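Local coordinates for RTX toxin RtxA (Vibrio vulnificus MO6-24/O, PDB 6IMP), which probably acts as an alpha/beta-hydrolase-fold effector domain of a multifunctional secreted MARTX toxin that contributes to virulence, at residues E66-T71 with G81-G86. Sequence-based numbering, arbitrary orientation.
Sequences ESQKVT and GYYHQG
Ser67 and His84 face each other as a non-hydrogen-bonded pair in the antiparallel hairpin that opens the alpha/beta hydrolase sheet, and they illustrate how an edge strand can be largely covered on both faces yet meet solvent at Lys69 and Glu66 and, in part, at Gln68 and Gln85. Their side chains lie on the face beneath helices 52-63 and 112-124. With OG anti to its own carbonyl carbon (chi1 -48°), Ser67 brings the hydroxyl to the edge of the imidazole, in the ring plane, where OG and His84 ND1 hydrogen-bond at 3.0 Å. OG and ND1 thus give each other a polar partner in an otherwise enclosed layer, whose helices also touch Tyr82.

Between the strands, Gln68 and Tyr83 exchange two backbone hydrogen bonds, while Gly81 N donates to Val70 O at 3.0 Å. On the face shared by Gln68, Val70 and Tyr83, Val70 CG2 rests 4.1 Å from Tyr83 CB, the two side chains running side by side in the same direction; the Tyr83 ring makes a cation-pi contact with Lys165.

Looser is the exposed Lys69, whose aliphatic chain runs alongside the buried Tyr82, its CG 3.6 Å from ring atom CE2, while the phenol's OH is held by Gln55. Where strand 78-84 ends, next to the start of strand 67-73, Gln68 and Gln85 form a corner that is partly exposed but bonded: they cross at about a right angle, their amide planes 42° apart. Gln85 NE2 donates to Gln68 OE1 at 2.6 Å and also to the Glu66 carbonyl, tying the side chain back to the opposite backbone. Glu66 O consequently has two donors from one residue: Gln85 N donates at 3.1 Å, whereas Gln85 NE2 sits above the carbonyl plane, 3.2 Å from that oxygen.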
# COMPACT_ATOMS: atom_id res chain seq x y z
N GLU A 66 13.04 19.11 -0.06
CA GLU A 66 11.62 18.75 -0.22
C GLU A 66 11.36 17.34 0.36
O GLU A 66 10.33 17.10 0.98
CB GLU A 66 11.21 18.80 -1.70
CG GLU A 66 11.03 20.20 -2.27
CD GLU A 66 10.69 20.20 -3.76
OE1 GLU A 66 11.55 19.81 -4.58
OE2 GLU A 66 9.55 20.60 -4.11
N SER A 67 12.31 16.43 0.14
CA SER A 67 12.17 15.06 0.62
C SER A 67 13.52 14.52 1.13
O SER A 67 14.57 14.96 0.66
CB SER A 67 11.64 14.17 -0.50
OG SER A 67 10.51 14.75 -1.13
N GLN A 68 13.48 13.62 2.10
CA GLN A 68 14.68 12.91 2.55
C GLN A 68 14.53 11.39 2.41
O GLN A 68 13.48 10.84 2.73
CB GLN A 68 15.03 13.26 4.01
CG GLN A 68 13.94 12.95 5.03
CD GLN A 68 13.24 14.20 5.56
OE1 GLN A 68 12.97 15.14 4.81
NE2 GLN A 68 12.93 14.20 6.85
N LYS A 69 15.59 10.74 1.93
CA LYS A 69 15.72 9.27 2.00
C LYS A 69 15.52 8.79 3.43
O LYS A 69 15.91 9.47 4.38
CB LYS A 69 17.11 8.82 1.53
CG LYS A 69 17.35 9.03 0.05
CD LYS A 69 18.45 8.11 -0.47
CE LYS A 69 18.18 7.68 -1.90
NZ LYS A 69 19.30 6.88 -2.48
N VAL A 70 14.94 7.60 3.57
CA VAL A 70 14.67 7.01 4.89
C VAL A 70 14.84 5.48 4.86
O VAL A 70 14.29 4.79 3.99
CB VAL A 70 13.26 7.42 5.40
CG1 VAL A 70 12.74 6.46 6.47
CG2 VAL A 70 13.28 8.84 5.96
N THR A 71 15.64 4.96 5.79
CA THR A 71 15.80 3.51 5.99
C THR A 71 15.28 3.13 7.37
O THR A 71 15.62 3.79 8.35
CB THR A 71 17.27 3.06 5.89
OG1 THR A 71 17.77 3.27 4.56
CG2 THR A 71 17.40 1.58 6.23
N GLY A 81 12.96 3.93 1.46
CA GLY A 81 12.35 4.87 0.52
C GLY A 81 12.52 6.31 0.96
O GLY A 81 13.55 6.68 1.52
N TYR A 82 11.50 7.12 0.71
CA TYR A 82 11.56 8.54 1.06
C TYR A 82 10.42 8.96 1.97
O TYR A 82 9.37 8.31 2.05
CB TYR A 82 11.57 9.42 -0.20
CG TYR A 82 12.67 9.08 -1.18
CD1 TYR A 82 12.62 7.92 -1.94
CD2 TYR A 82 13.75 9.94 -1.38
CE1 TYR A 82 13.61 7.61 -2.85
CE2 TYR A 82 14.75 9.65 -2.30
CZ TYR A 82 14.68 8.48 -3.03
OH TYR A 82 15.68 8.18 -3.95
N TYR A 83 10.68 10.03 2.71
CA TYR A 83 9.65 10.83 3.33
C TYR A 83 9.57 12.13 2.55
O TYR A 83 10.51 12.90 2.55
CB TYR A 83 10.04 11.13 4.77
CG TYR A 83 8.95 11.77 5.56
CD1 TYR A 83 8.02 10.99 6.23
CD2 TYR A 83 8.85 13.15 5.66
CE1 TYR A 83 7.00 11.57 6.97
CE2 TYR A 83 7.84 13.74 6.40
CZ TYR A 83 6.91 12.95 7.06
OH TYR A 83 5.90 13.52 7.80
N HIS A 84 8.46 12.34 1.85
CA HIS A 84 8.22 13.61 1.13
C HIS A 84 7.33 14.54 1.96
O HIS A 84 6.31 14.10 2.50
CB HIS A 84 7.54 13.37 -0.21
CG HIS A 84 8.02 12.16 -0.95
ND1 HIS A 84 9.13 12.19 -1.77
CD2 HIS A 84 7.46 10.94 -1.12
CE1 HIS A 84 9.27 11.02 -2.37
NE2 HIS A 84 8.26 10.24 -2.00
N GLN A 85 7.67 15.83 2.00
CA GLN A 85 6.92 16.80 2.83
C GLN A 85 6.35 18.01 2.08
O GLN A 85 6.77 18.34 0.97
CB GLN A 85 7.75 17.28 4.04
CG GLN A 85 9.06 17.95 3.71
CD GLN A 85 10.18 17.47 4.61
OE1 GLN A 85 10.08 17.55 5.84
NE2 GLN A 85 11.25 16.94 4.01
N GLY A 86 5.39 18.67 2.73
CA GLY A 86 4.70 19.83 2.16
C GLY A 86 5.53 21.10 2.23
O GLY A 86 5.49 21.92 1.32